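Local coordinates for uncharacterized protein (Vibrio parahaemolyticus, PDB 1ZBP), which is of unknown function but belongs to the ImpE family, joining a largely helical N-terminal part to a portion rich in beta strands, at residues 42-55 and 68-82. Residues are numbered along the deposited sequence; the frame is centred on the assembly and turned at random.
Sequences CIDGDFERADEQLM and ASQLRHLVKAAQARK
Phe47 and Leu54 of helix 47-55 pack against helix 68-82, the two running antiparallel at 162° with segment axes 9.7 Å apart at closest; they belong to helices 47-60 and 65-84, which a short loop joins into an antiparallel helical hairpin. Antiparallel neighbours can interlock through knobs into holes, and here both sides contribute. Phe47 enters the hole made by Val75, Ala78, Gln79 and Lys82. Its CG stands anti to its own carbonyl carbon (chi1 -52°), which carries the ring across to the partner helix. One ring face lies over the backbone at Ala78 and Gln79, the opposite face is covered by the carbonyl O of Gly45, and Lys82 CD reaches the edge, 3.6 Å from Phe47 CE2. The Gln79 amide stands almost perpendicular to the ring, its OE1 3.3 Å from Phe47 CD2. Val75 returns the interlock: its CG2 meets Cys42 SG, from the end of the preceding helix, at 3.6 Å, while Phe47, Ala50 and Asp51 complete the hole. Two turns after Phe47 along the same helix, Leu54 settles among Ala68, Leu71, Arg72 and Val75, with its CD2 3.6 Å from Leu71 CB.

Along one flank, Arg72 bends at chi2 and chi3 and runs its aliphatic part past Leu54 CB. Its NH2 donates to Asp51 OD1 at 2.8 Å in a salt bridge (N-H...O 155°), on the syn side but tilted from the carboxylate plane, with OD2 about as near. Met55, a selenomethionine, lays CG over one guanidinium face.

Trp189 of strand 189-196 also touches Cys42, Phe47 and Ala78, so the hairpin abuts the beta-rich part. The chemistry is thus divided: apolar interlocking fills the middle, while the ion pair, probably favouring both charged forms, ties the helices together at a partly exposed margin.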
ATOM      1  N   CYS A  42       6.760  -9.631   5.667  1.00 42.97           N
ATOM      2  CA  CYS A  42       6.189  -8.744   4.659  1.00 43.71           C
ATOM      3  C   CYS A  42       6.119  -7.315   5.205  1.00 42.90           C
ATOM      4  O   CYS A  42       6.344  -6.348   4.472  1.00 42.04           O
ATOM      5  CB  CYS A  42       4.804  -9.234   4.249  1.00 42.62           C
ATOM      6  SG  CYS A  42       4.873 -10.805   3.378  1.00 43.70           S
ATOM      7  N   ILE A  43       5.823  -7.191   6.497  1.00 41.84           N
ATOM      8  CA  ILE A  43       5.751  -5.888   7.134  1.00 40.72           C
ATOM      9  C   ILE A  43       7.137  -5.234   7.120  1.00 41.24           C
ATOM     10  O   ILE A  43       7.262  -4.024   6.932  1.00 40.83           O
ATOM     11  CB  ILE A  43       5.262  -6.003   8.599  1.00 39.76           C
ATOM     12  CG1 ILE A  43       3.853  -6.587   8.640  1.00 35.21           C
ATOM     13  CG2 ILE A  43       5.256  -4.627   9.255  1.00 39.98           C
ATOM     14  CD1 ILE A  43       3.334  -6.815  10.035  1.00 35.22           C
ATOM     15  N   ASP A  44       8.176  -6.042   7.308  1.00 41.98           N
ATOM     16  CA  ASP A  44       9.541  -5.533   7.322  1.00 42.85           C
ATOM     17  C   ASP A  44       9.985  -5.155   5.920  1.00 43.39           C
ATOM     18  O   ASP A  44      10.923  -4.372   5.738  1.00 43.58           O
ATOM     19  CB  ASP A  44      10.487  -6.590   7.893  1.00 44.70           C
ATOM     20  CG  ASP A  44      11.932  -6.127   7.922  1.00 47.19           C
ATOM     21  OD1 ASP A  44      12.564  -6.048   6.845  1.00 50.45           O
ATOM     22  OD2 ASP A  44      12.440  -5.842   9.026  1.00 48.28           O
ATOM     23  N   GLY A  45       9.316  -5.731   4.927  1.00 43.02           N
ATOM     24  CA  GLY A  45       9.661  -5.444   3.548  1.00 44.41           C
ATOM     25  C   GLY A  45      10.637  -6.431   2.927  1.00 44.78           C
ATOM     26  O   GLY A  45      10.949  -6.331   1.743  1.00 43.76           O
ATOM     27  N   ASP A  46      11.143  -7.375   3.716  1.00 46.05           N
ATOM     28  CA  ASP A  46      12.079  -8.359   3.176  1.00 47.80           C
ATOM     29  C   ASP A  46      11.252  -9.352   2.358  1.00 47.61           C
ATOM     30  O   ASP A  46      10.872 -10.422   2.844  1.00 47.14           O
ATOM     31  CB  ASP A  46      12.818  -9.093   4.302  1.00 48.78           C
ATOM     32  CG  ASP A  46      14.068  -9.820   3.807  1.00 51.72           C
ATOM     33  OD1 ASP A  46      14.121 -10.178   2.610  1.00 52.99           O
ATOM     34  OD2 ASP A  46      14.994 -10.052   4.614  1.00 53.45           O
ATOM     35  N   PHE A  47      10.966  -8.990   1.112  1.00 47.49           N
ATOM     36  CA  PHE A  47      10.158  -9.844   0.250  1.00 47.62           C
ATOM     37  C   PHE A  47      10.899 -11.103  -0.212  1.00 48.82           C
ATOM     38  O   PHE A  47      10.332 -12.202  -0.220  1.00 48.73           O
ATOM     39  CB  PHE A  47       9.665  -9.042  -0.961  1.00 44.90           C
ATOM     40  CG  PHE A  47       8.981  -7.753  -0.598  1.00 43.28           C
ATOM     41  CD1 PHE A  47       7.893  -7.743   0.264  1.00 43.09           C
ATOM     42  CD2 PHE A  47       9.439  -6.544  -1.101  1.00 44.11           C
ATOM     43  CE1 PHE A  47       7.270  -6.549   0.607  1.00 43.31           C
ATOM     44  CE2 PHE A  47       8.821  -5.341  -0.763  1.00 42.82           C
ATOM     45  CZ  PHE A  47       7.740  -5.345   0.093  1.00 43.43           C
ATOM     46  N   GLU A  48      12.162 -10.949  -0.593  1.00 50.08           N
ATOM     47  CA  GLU A  48      12.949 -12.084  -1.068  1.00 52.97           C
ATOM     48  C   GLU A  48      12.924 -13.233  -0.049  1.00 52.13           C
ATOM     49  O   GLU A  48      12.772 -14.397  -0.422  1.00 50.99           O
ATOM     50  CB  GLU A  48      14.383 -11.623  -1.351  1.00 55.37           C
ATOM     51  CG  GLU A  48      15.265 -12.661  -2.023  1.00 62.18           C
ATOM     52  CD  GLU A  48      16.535 -12.053  -2.607  1.00 66.16           C
ATOM     53  OE1 GLU A  48      17.261 -11.346  -1.868  1.00 67.64           O
ATOM     54  OE2 GLU A  48      16.816 -12.287  -3.807  1.00 67.24           O
ATOM     55  N   ARG A  49      13.049 -12.890   1.233  1.00 51.03           N
ATOM     56  CA  ARG A  49      13.033 -13.866   2.321  1.00 50.17           C
ATOM     57  C   ARG A  49      11.619 -14.429   2.523  1.00 49.02           C
ATOM     58  O   ARG A  49      11.429 -15.646   2.598  1.00 48.38           O
ATOM     59  CB  ARG A  49      13.528 -13.193   3.614  1.00 53.03           C
ATOM     60  CG  ARG A  49      13.658 -14.091   4.849  1.00 55.10           C
ATOM     61  CD  ARG A  49      14.733 -15.155   4.665  1.00 60.87           C
ATOM     62  NE  ARG A  49      15.055 -15.837   5.921  1.00 65.30           N
ATOM     63  CZ  ARG A  49      15.855 -16.898   6.012  1.00 66.70           C
ATOM     64  NH1 ARG A  49      16.416 -17.403   4.918  1.00 66.81           N
ATOM     65  NH2 ARG A  49      16.099 -17.450   7.196  1.00 66.02           N
ATOM     66  N   ALA A  50      10.632 -13.539   2.615  1.00 46.63           N
ATOM     67  CA  ALA A  50       9.239 -13.944   2.804  1.00 45.90           C
ATOM     68  C   ALA A  50       8.829 -14.961   1.746  1.00 44.54           C
ATOM     69  O   ALA A  50       8.120 -15.923   2.029  1.00 44.65           O
ATOM     70  CB  ALA A  50       8.318 -12.721   2.735  1.00 43.09           C
ATOM     71  N   ASP A  51       9.283 -14.740   0.521  1.00 44.38           N
ATOM     72  CA  ASP A  51       8.956 -15.634  -0.571  1.00 45.08           C
ATOM     73  C   ASP A  51       9.647 -16.975  -0.324  1.00 45.53           C
ATOM     74  O   ASP A  51       9.040 -18.030  -0.493  1.00 44.18           O
ATOM     75  CB  ASP A  51       9.392 -15.002  -1.892  1.00 45.19           C
ATOM     76  CG  ASP A  51       8.659 -15.572  -3.076  1.00 46.15           C
ATOM     77  OD1 ASP A  51       7.422 -15.760  -2.986  1.00 46.16           O
ATOM     78  OD2 ASP A  51       9.321 -15.814  -4.107  1.00 47.64           O
ATOM     79  N   GLU A  52      10.906 -16.927   0.106  1.00 46.00           N
ATOM     80  CA  GLU A  52      11.672 -18.136   0.405  1.00 48.18           C
ATOM     81  C   GLU A  52      10.918 -18.989   1.425  1.00 47.66           C
ATOM     82  O   GLU A  52      10.801 -20.201   1.265  1.00 47.11           O
ATOM     83  CB  GLU A  52      13.047 -17.762   0.970  1.00 52.75           C
ATOM     84  CG  GLU A  52      14.042 -18.911   1.046  1.00 57.50           C
ATOM     85  CD  GLU A  52      14.345 -19.500  -0.315  1.00 61.70           C
ATOM     86  OE1 GLU A  52      14.720 -18.723  -1.226  1.00 63.46           O
ATOM     87  OE2 GLU A  52      14.212 -20.736  -0.474  1.00 64.15           O
ATOM     88  N   GLN A  53      10.406 -18.355   2.474  1.00 46.98           N
ATOM     89  CA  GLN A  53       9.664 -19.077   3.503  1.00 46.26           C
ATOM     90  C   GLN A  53       8.324 -19.600   2.981  1.00 46.11           C
ATOM     91  O   GLN A  53       7.842 -20.643   3.416  1.00 43.64           O
ATOM     92  CB  GLN A  53       9.438 -18.171   4.715  1.00 46.10           C
ATOM     93  CG  GLN A  53      10.727 -17.755   5.419  1.00 47.18           C
ATOM     94  CD  GLN A  53      11.433 -18.919   6.104  1.00 46.32           C
ATOM     95  OE1 GLN A  53      10.911 -19.512   7.049  1.00 45.67           O
ATOM     96  NE2 GLN A  53      12.621 -19.254   5.620  1.00 44.87           N
ATOM     97  N   LEU A  54       7.720 -18.869   2.050  1.00 46.42           N
ATOM     98  CA  LEU A  54       6.446 -19.285   1.479  1.00 46.27           C
ATOM     99  C   LEU A  54       6.637 -20.512   0.585  1.00 47.36           C
ATOM    100  O   LEU A  54       5.745 -21.348   0.467  1.00 47.10           O
ATOM    101  CB  LEU A  54       5.821 -18.131   0.681  1.00 44.29           C
ATOM    102  CG  LEU A  54       5.221 -16.989   1.509  1.00 40.73           C
ATOM    103  CD1 LEU A  54       5.059 -15.729   0.678  1.00 35.61           C
ATOM    104  CD2 LEU A  54       3.903 -17.452   2.080  1.00 39.43           C
HETATM  105  N   MSE A  55       7.799 -20.627  -0.049  1.00 49.79           N
HETATM  106  CA  MSE A  55       8.051 -21.779  -0.901  1.00 52.07           C
HETATM  107  C   MSE A  55       8.264 -23.014  -0.020  1.00 51.46           C
HETATM  108  O   MSE A  55       7.825 -24.112  -0.366  1.00 53.13           O
HETATM  109  CB  MSE A  55       9.272 -21.540  -1.802  1.00 56.00           C
HETATM  110  CG  MSE A  55       9.077 -20.443  -2.857  1.00 62.02           C
HETATM  111 SE   MSE A  55      10.432 -20.410  -4.281  1.00 73.15          SE
HETATM  112  CE  MSE A  55      11.674 -19.089  -3.584  1.00 67.03           C
ATOM    113  N   ALA A  68      -0.845 -19.895   1.241  1.00 35.79           N
ATOM    114  CA  ALA A  68       0.570 -19.644   0.966  1.00 34.22           C
ATOM    115  C   ALA A  68       0.744 -19.013  -0.414  1.00 33.36           C
ATOM    116  O   ALA A  68       1.547 -18.092  -0.601  1.00 30.77           O
ATOM    117  CB  ALA A  68       1.359 -20.958   1.060  1.00 36.06           C
ATOM    118  N   SER A  69      -0.015 -19.536  -1.373  1.00 33.53           N
ATOM    119  CA  SER A  69       0.005 -19.053  -2.749  1.00 35.10           C
ATOM    120  C   SER A  69      -0.468 -17.599  -2.798  1.00 36.60           C
ATOM    121  O   SER A  69       0.175 -16.739  -3.400  1.00 38.49           O
ATOM    122  CB  SER A  69      -0.903 -19.934  -3.616  1.00 33.89           C
ATOM    123  OG  SER A  69      -0.877 -19.543  -4.976  1.00 36.19           O
ATOM    124  N   GLN A  70      -1.598 -17.331  -2.158  1.00 36.96           N
ATOM    125  CA  GLN A  70      -2.143 -15.981  -2.105  1.00 39.23           C
ATOM    126  C   GLN A  70      -1.098 -14.987  -1.596  1.00 38.81           C
ATOM    127  O   GLN A  70      -0.948 -13.903  -2.161  1.00 40.38           O
ATOM    128  CB  GLN A  70      -3.380 -15.961  -1.207  1.00 40.47           C
ATOM    129  CG  GLN A  70      -3.891 -14.590  -0.869  1.00 44.72           C
ATOM    130  CD  GLN A  70      -5.388 -14.594  -0.638  1.00 47.55           C
ATOM    131  OE1 GLN A  70      -5.922 -15.487   0.032  1.00 49.77           O
ATOM    132  NE2 GLN A  70      -6.079 -13.601  -1.201  1.00 45.21           N
ATOM    133  N   LEU A  71      -0.376 -15.352  -0.537  1.00 37.73           N
ATOM    134  CA  LEU A  71       0.675 -14.485   0.017  1.00 36.12           C
ATOM    135  C   LEU A  71       1.790 -14.287  -1.007  1.00 36.79           C
ATOM    136  O   LEU A  71       2.425 -13.229  -1.056  1.00 37.16           O
ATOM    137  CB  LEU A  71       1.288 -15.096   1.286  1.00 36.18           C
ATOM    138  CG  LEU A  71       0.761 -14.735   2.682  1.00 39.34           C
ATOM    139  CD1 LEU A  71       1.090 -13.286   3.016  1.00 38.55           C
ATOM    140  CD2 LEU A  71      -0.733 -14.975   2.748  1.00 39.48           C
ATOM    141  N   ARG A  72       2.054 -15.316  -1.809  1.00 36.88           N
ATOM    142  CA  ARG A  72       3.095 -15.215  -2.822  1.00 36.87           C
ATOM    143  C   ARG A  72       2.721 -14.097  -3.786  1.00 36.41           C
ATOM    144  O   ARG A  72       3.553 -13.259  -4.141  1.00 35.37           O
ATOM    145  CB  ARG A  72       3.236 -16.539  -3.562  1.00 38.47           C
ATOM    146  CG  ARG A  72       3.827 -17.627  -2.702  1.00 42.10           C
ATOM    147  CD  ARG A  72       5.262 -17.867  -3.085  1.00 43.58           C
ATOM    148  NE  ARG A  72       5.337 -18.570  -4.356  1.00 46.14           N
ATOM    149  CZ  ARG A  72       6.383 -18.537  -5.168  1.00 46.16           C
ATOM    150  NH1 ARG A  72       6.346 -19.220  -6.300  1.00 45.87           N
ATOM    151  NH2 ARG A  72       7.456 -17.817  -4.855  1.00 45.28           N
ATOM    152  N   HIS A  73       1.458 -14.084  -4.195  1.00 36.55           N
ATOM    153  CA  HIS A  73       0.944 -13.059  -5.096  1.00 37.44           C
ATOM    154  C   HIS A  73       1.050 -11.664  -4.468  1.00 35.44           C
ATOM    155  O   HIS A  73       1.445 -10.714  -5.134  1.00 35.38           O
ATOM    156  CB  HIS A  73      -0.512 -13.364  -5.438  1.00 40.55           C
ATOM    157  CG  HIS A  73      -0.695 -14.636  -6.215  1.00 44.35           C
ATOM    158  ND1 HIS A  73      -1.895 -15.311  -6.261  1.00 47.18           N
ATOM    159  CD2 HIS A  73       0.164 -15.335  -6.989  1.00 43.84           C
ATOM    160  CE1 HIS A  73      -1.766 -16.379  -7.031  1.00 46.43           C
ATOM    161  NE2 HIS A  73      -0.526 -16.416  -7.484  1.00 46.51           N
ATOM    162  N   LEU A  74       0.707 -11.545  -3.191  1.00 34.86           N
ATOM    163  CA  LEU A  74       0.794 -10.258  -2.514  1.00 35.04           C
ATOM    164  C   LEU A  74       2.236  -9.800  -2.437  1.00 35.49           C
ATOM    165  O   LEU A  74       2.525  -8.621  -2.652  1.00 33.88           O
ATOM    166  CB  LEU A  74       0.196 -10.345  -1.107  1.00 35.88           C
ATOM    167  CG  LEU A  74      -1.330 -10.193  -1.007  1.00 37.21           C
ATOM    168  CD1 LEU A  74      -1.696  -8.728  -0.890  1.00 36.96           C
ATOM    169  CD2 LEU A  74      -1.997 -10.806  -2.226  1.00 40.01           C
ATOM    170  N   VAL A  75       3.143 -10.733  -2.141  1.00 35.56           N
ATOM    171  CA  VAL A  75       4.565 -10.407  -2.048  1.00 35.43           C
ATOM    172  C   VAL A  75       5.094  -9.959  -3.404  1.00 36.06           C
ATOM    173  O   VAL A  75       5.950  -9.073  -3.477  1.00 38.40           O
ATOM    174  CB  VAL A  75       5.382 -11.609  -1.537  1.00 35.64           C
ATOM    175  CG1 VAL A  75       6.858 -11.417  -1.828  1.00 36.35           C
ATOM    176  CG2 VAL A  75       5.177 -11.750  -0.041  1.00 36.23           C
ATOM    177  N   LYS A  76       4.568 -10.554  -4.472  1.00 35.15           N
ATOM    178  CA  LYS A  76       4.969 -10.198  -5.826  1.00 33.86           C
ATOM    179  C   LYS A  76       4.502  -8.771  -6.124  1.00 31.49           C
ATOM    180  O   LYS A  76       5.298  -7.928  -6.540  1.00 30.32           O
ATOM    181  CB  LYS A  76       4.361 -11.190  -6.817  1.00 33.44           C
ATOM    182  CG  LYS A  76       4.669 -10.929  -8.282  1.00 38.89           C
ATOM    183  CD  LYS A  76       3.975 -11.981  -9.140  1.00 41.93           C
ATOM    184  CE  LYS A  76       4.096 -11.711 -10.627  1.00 43.49           C
ATOM    185  NZ  LYS A  76       3.149 -12.585 -11.383  1.00 47.16           N
ATOM    186  N   ALA A  77       3.219  -8.500  -5.892  1.00 30.49           N
ATOM    187  CA  ALA A  77       2.677  -7.160  -6.125  1.00 29.35           C
ATOM    188  C   ALA A  77       3.469  -6.125  -5.319  1.00 29.35           C
ATOM    189  O   ALA A  77       3.842  -5.084  -5.845  1.00 30.14           O
ATOM    190  CB  ALA A  77       1.198  -7.112  -5.737  1.00 26.94           C
ATOM    191  N   ALA A  78       3.742  -6.433  -4.051  1.00 30.60           N
ATOM    192  CA  ALA A  78       4.482  -5.530  -3.176  1.00 32.46           C
ATOM    193  C   ALA A  78       5.907  -5.354  -3.665  1.00 34.61           C
ATOM    194  O   ALA A  78       6.564  -4.337  -3.381  1.00 34.68           O
ATOM    195  CB  ALA A  78       4.491  -6.049  -1.757  1.00 28.86           C
ATOM    196  N   GLN A  79       6.405  -6.345  -4.394  1.00 35.70           N
ATOM    197  CA  GLN A  79       7.756  -6.231  -4.906  1.00 35.11           C
ATOM    198  C   GLN A  79       7.722  -5.296  -6.106  1.00 34.06           C
ATOM    199  O   GLN A  79       8.592  -4.439  -6.258  1.00 31.73           O
ATOM    200  CB  GLN A  79       8.307  -7.591  -5.318  1.00 34.52           C
ATOM    201  CG  GLN A  79       9.720  -7.484  -5.866  1.00 35.94           C
ATOM    202  CD  GLN A  79      10.730  -7.075  -4.814  1.00 35.50           C
ATOM    203  OE1 GLN A  79      10.906  -7.758  -3.802  1.00 37.50           O
ATOM    204  NE2 GLN A  79      11.408  -5.959  -5.052  1.00 37.34           N
ATOM    205  N   ALA A  80       6.705  -5.446  -6.949  1.00 34.00           N
ATOM    206  CA  ALA A  80       6.599  -4.582  -8.126  1.00 36.88           C
ATOM    207  C   ALA A  80       6.458  -3.111  -7.693  1.00 38.29           C
ATOM    208  O   ALA A  80       6.939  -2.202  -8.381  1.00 40.21           O
ATOM    209  CB  ALA A  80       5.408  -5.005  -9.005  1.00 33.05           C
ATOM    210  N   ARG A  81       5.803  -2.884  -6.554  1.00 37.94           N
ATOM    211  CA  ARG A  81       5.613  -1.535  -6.033  1.00 38.61           C
ATOM    212  C   ARG A  81       6.922  -0.972  -5.506  1.00 39.42           C
ATOM    213  O   ARG A  81       7.243   0.195  -5.729  1.00 38.13           O
ATOM    214  CB  ARG A  81       4.550  -1.539  -4.923  1.00 37.90           C
ATOM    215  CG  ARG A  81       4.482  -0.282  -4.065  1.00 31.64           C
ATOM    216  CD  ARG A  81       3.350  -0.460  -3.081  1.00 33.02           C
ATOM    217  NE  ARG A  81       3.095   0.687  -2.225  1.00 30.43           N
ATOM    218  CZ  ARG A  81       3.406   0.738  -0.933  1.00 32.59           C
ATOM    219  NH1 ARG A  81       4.003  -0.297  -0.346  1.00 29.44           N
ATOM    220  NH2 ARG A  81       3.072   1.808  -0.211  1.00 32.43           N
ATOM    221  N   LYS A  82       7.679  -1.791  -4.790  1.00 42.48           N
ATOM    222  CA  LYS A  82       8.948  -1.306  -4.271  1.00 44.97           C
ATOM    223  C   LYS A  82       9.837  -0.981  -5.462  1.00 46.19           C
ATOM    224  O   LYS A  82      10.654  -0.065  -5.409  1.00 47.13           O
ATOM    225  CB  LYS A  82       9.621  -2.354  -3.384  1.00 45.95           C
ATOM    226  CG  LYS A  82      10.779  -1.797  -2.578  1.00 49.25           C
ATOM    227  CD  LYS A  82      11.268  -2.782  -1.523  1.00 50.87           C
ATOM    228  CE  LYS A  82      12.352  -3.694  -2.060  1.00 50.97           C
ATOM    229  NZ  LYS A  82      12.877  -4.572  -0.977  1.00 52.37           N
TER